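Local coordinates for uncharacterized peptidase Lmo0363 (Listeria monocytogenes, PDB 3L4E), which is a putative peptidase E-like enzyme of the S51 family, and probably cleaves peptides as a serine peptidase, at residues Glu68-Gly71 and Glu72-Thr75; Asn4-Thr8 and Ser9-Asp13. All coordinates share one frame; numbering follows the deposited sequence.

Contact 1. Residues Glu68-Gly71 and Glu72-Thr75; sequences ESLG and EITT
Gly-71 O is gripped twice by one residue: Thr-75 OG1 donates to it at 2.7 Å and Thr-75 N at 3.0 Å, from opposite faces of the carbonyl plane. This is the first turn of helix 70-79, with Ser-69 as its N-cap. Leu-70 O is held in the same double way by Thr-74, whose OG1 lies 2.8 Å from it and whose backbone N makes the usual helical bond. In both threonines the hydroxyl stands beside the backbone N and anti to the carbonyl carbon (chi1 close to -60° in each), which turns it back onto the carbonyl four residues earlier, with the methyl on the other branch. At the N-terminus of the helix, Ser-69 OG accepts from Glu-72 N at 3.1 Å, a bond fairly straight at 158°; Ser-69 O takes Ile-73 N and begins the main-chain series. Leu-70 and Ile-73 meet by their CD1 methyls at 4.2 Å, and both also pack on Thr-100 and on Leu-105 of helix 102-111, so this flank of the turn faces the neighbouring helices. Glu-68, just before the cap, runs extended to CD. Its OE1 accepts from Asp-64 N, while its OE2 forms a salt bridge with Lys-76, one turn after Glu-72. Lys-76, which also makes a long, weak ion pair with Glu-72 OE1, probably offsets the like charges of Glu-68 and Glu-72, whose charged atoms do not touch. Glu-72 bends at chi2, and its CG comes to lie 3.4 Å from Glu-68 OE2.

Contact 2. Residues Asn4-Thr8 and Ser9-Asp13; sequences NLFLT and SSFKD
Thr-8, the last residue of strand 4-8, turns its hydroxyl onto the chain that follows: Ser-10 N donates to Thr-8 OG1 at 3.0 Å, with an N-H...O angle of 152°. The strand is central in the mixed sheet of this Glutaminase_I-clan fold, between strands 115-119 and 191-196, and the bond ties its end to the loop leading to helix 15-21. The hydroxyl lies anti to Thr-8 N (chi1 175°), beside the carbonyl carbon and hence on the side where the chain leaves. The other branch, CG2, faces the edge of the Phe-11 ring and approaches Phe-11 CB at 4.2 Å. The Phe-11 ring meets Phe-6: its CD1 and CE1 both lie 4.0 Å from Phe-6 CE2, the two side chains crossing at about a right angle. Phe-18 meets both rings edge-to-face, and Tyr-84 meets Phe-11 in the same manner, so the pair belongs to a larger aromatic cluster. Phe-11 N donates to Glu-119 OE1, a polar bond next to the aromatic rings. Ser-9 stands at the turn itself. Its side chain leads away from the strand, and its OG is hydrogen-bonded to the backbone N of His-161. Ser-9 O accepts a hydrogen bond from Ser-120 OG. As Ser-120 and His-161 are the likely charge-relay residues by similarity, the chemistry is consistent with a bend, held by the Thr-8 bond and the Phe-11 packing, that brings Ser-9 O and OG to the probable active site.

Contact 1 is a surface feature and contact 2 a buried one; their centres lie 25 Å apart, and their nearest atoms about 16 Å. They share no helix or strand: residues 68-75 open a helix at the periphery, away from the annotated sites, whereas residues 4-13 carry the chain out of a central strand beside the probable charge-relay pair. Hydroxyls matter in both: in contact 1 one caps a helix and two donate to helix carbonyls, with charged glutamates nearby; in contact 2 one hydroxyl accepts a backbone N-H, beside aromatic rings of the interior.

Contact 1. Residues Glu68-Gly71 and Glu72-Thr75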
# COMPACT_ATOMS: atom_id res chain seq x y z
N GLU A 68 -17.53 -2.60 -4.82
CA GLU A 68 -17.99 -1.65 -5.82
C GLU A 68 -17.83 -2.13 -7.26
O GLU A 68 -16.92 -2.90 -7.58
CB GLU A 68 -17.33 -0.28 -5.60
CG GLU A 68 -17.80 0.37 -4.30
CD GLU A 68 -17.20 1.74 -4.07
OE1 GLU A 68 -16.06 1.81 -3.56
OE2 GLU A 68 -17.86 2.75 -4.39
N SER A 69 -18.73 -1.66 -8.13
CA SER A 69 -18.72 -2.03 -9.55
C SER A 69 -17.41 -1.62 -10.21
O SER A 69 -16.70 -0.76 -9.69
CB SER A 69 -19.88 -1.36 -10.27
OG SER A 69 -19.66 0.04 -10.36
N LEU A 70 -17.09 -2.23 -11.34
CA LEU A 70 -15.88 -1.84 -12.06
C LEU A 70 -16.03 -0.42 -12.59
O LEU A 70 -15.03 0.29 -12.76
CB LEU A 70 -15.57 -2.80 -13.21
CG LEU A 70 -14.46 -3.81 -12.90
CD1 LEU A 70 -13.16 -3.10 -12.50
CD2 LEU A 70 -14.91 -4.78 -11.81
N GLY A 71 -17.26 -0.01 -12.86
CA GLY A 71 -17.54 1.34 -13.31
C GLY A 71 -17.06 2.35 -12.29
O GLY A 71 -16.40 3.33 -12.64
N GLU A 72 -17.39 2.11 -11.03
CA GLU A 72 -17.02 3.02 -9.95
C GLU A 72 -15.52 2.96 -9.68
O GLU A 72 -14.89 3.98 -9.40
CB GLU A 72 -17.80 2.67 -8.68
CG GLU A 72 -17.83 3.79 -7.66
CD GLU A 72 -18.58 5.01 -8.17
OE1 GLU A 72 -18.30 6.13 -7.68
OE2 GLU A 72 -19.43 4.85 -9.07
N ILE A 73 -14.95 1.76 -9.76
CA ILE A 73 -13.53 1.57 -9.56
C ILE A 73 -12.75 2.33 -10.63
O ILE A 73 -11.83 3.09 -10.32
CB ILE A 73 -13.14 0.08 -9.60
CG1 ILE A 73 -13.74 -0.67 -8.40
CG2 ILE A 73 -11.61 -0.08 -9.64
CD1 ILE A 73 -13.51 -2.18 -8.42
N THR A 74 -13.15 2.14 -11.88
CA THR A 74 -12.50 2.81 -13.00
C THR A 74 -12.59 4.33 -12.88
O THR A 74 -11.60 5.04 -13.03
CB THR A 74 -13.11 2.38 -14.35
OG1 THR A 74 -12.95 0.97 -14.52
CG2 THR A 74 -12.42 3.10 -15.50
N THR A 75 -13.79 4.82 -12.58
CA THR A 75 -14.06 6.25 -12.48
C THR A 75 -13.24 6.93 -11.39
O THR A 75 -12.57 7.93 -11.64
CB THR A 75 -15.55 6.52 -12.24
OG1 THR A 75 -16.32 5.93 -13.29
CG2 THR A 75 -15.82 8.02 -12.20

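Contact 2. Residues Asn4-Thr8 and Ser9-Asp13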
# COMPACT_ATOMS: atom_id res chain seq x y z
N ASN A 4 5.61 6.89 -9.43
CA ASN A 4 5.67 7.71 -8.23
C ASN A 4 4.99 6.97 -7.09
O ASN A 4 3.77 6.85 -7.07
CB ASN A 4 4.96 9.05 -8.48
CG ASN A 4 5.60 9.84 -9.60
OD1 ASN A 4 6.62 10.48 -9.41
ND2 ASN A 4 4.99 9.80 -10.78
N LEU A 5 5.79 6.46 -6.15
CA LEU A 5 5.28 5.64 -5.07
C LEU A 5 5.83 6.12 -3.74
O LEU A 5 6.99 6.52 -3.66
CB LEU A 5 5.69 4.18 -5.25
CG LEU A 5 5.69 3.56 -6.65
CD1 LEU A 5 6.27 2.14 -6.59
CD2 LEU A 5 4.30 3.56 -7.23
N PHE A 6 4.99 6.07 -2.71
CA PHE A 6 5.43 6.33 -1.34
C PHE A 6 5.03 5.10 -0.54
O PHE A 6 3.84 4.83 -0.40
CB PHE A 6 4.71 7.57 -0.82
CG PHE A 6 5.05 7.94 0.60
CD1 PHE A 6 6.09 8.82 0.87
CD2 PHE A 6 4.31 7.43 1.66
CE1 PHE A 6 6.39 9.19 2.17
CE2 PHE A 6 4.62 7.79 2.98
CZ PHE A 6 5.66 8.67 3.23
N LEU A 7 6.01 4.34 -0.06
CA LEU A 7 5.73 3.09 0.65
C LEU A 7 6.04 3.24 2.14
O LEU A 7 7.05 3.83 2.52
CB LEU A 7 6.52 1.92 0.05
CG LEU A 7 6.41 1.76 -1.47
CD1 LEU A 7 7.21 0.55 -1.98
CD2 LEU A 7 4.94 1.64 -1.87
N THR A 8 5.17 2.69 2.99
CA THR A 8 5.28 2.89 4.42
C THR A 8 4.75 1.66 5.17
O THR A 8 3.99 0.88 4.61
CB THR A 8 4.49 4.18 4.84
OG1 THR A 8 4.49 4.33 6.26
CG2 THR A 8 3.05 4.10 4.36
N SER A 9 5.18 1.49 6.42
CA SER A 9 4.61 0.47 7.30
C SER A 9 3.39 1.01 8.03
O SER A 9 2.51 0.26 8.46
CB SER A 9 5.62 0.03 8.36
OG SER A 9 6.82 -0.44 7.79
N SER A 10 3.36 2.33 8.20
CA SER A 10 2.39 2.98 9.07
C SER A 10 2.31 4.45 8.69
O SER A 10 3.14 5.25 9.11
CB SER A 10 2.85 2.84 10.53
OG SER A 10 2.02 3.57 11.42
N PHE A 11 1.33 4.79 7.86
CA PHE A 11 1.28 6.14 7.32
C PHE A 11 1.25 7.19 8.43
O PHE A 11 1.91 8.21 8.34
CB PHE A 11 0.11 6.32 6.33
CG PHE A 11 0.10 7.67 5.66
CD1 PHE A 11 0.95 7.93 4.59
CD2 PHE A 11 -0.74 8.69 6.10
CE1 PHE A 11 0.97 9.17 3.97
CE2 PHE A 11 -0.73 9.94 5.49
CZ PHE A 11 0.13 10.19 4.42
N LYS A 12 0.50 6.90 9.49
CA LYS A 12 0.34 7.88 10.56
C LYS A 12 1.66 8.17 11.28
O LYS A 12 1.79 9.19 11.95
CB LYS A 12 -0.75 7.45 11.55
CG LYS A 12 -0.47 6.19 12.33
CD LYS A 12 0.31 6.46 13.60
CE LYS A 12 0.38 5.22 14.48
NZ LYS A 12 1.06 5.51 15.79
N ASP A 13 2.65 7.29 11.12
CA ASP A 13 3.94 7.45 11.78
C ASP A 13 4.94 8.23 10.93
O ASP A 13 6.00 8.62 11.42
CB ASP A 13 4.54 6.09 12.15
CG ASP A 13 3.91 5.48 13.39
OD1 ASP A 13 3.35 6.23 14.22
OD2 ASP A 13 4.01 4.25 13.54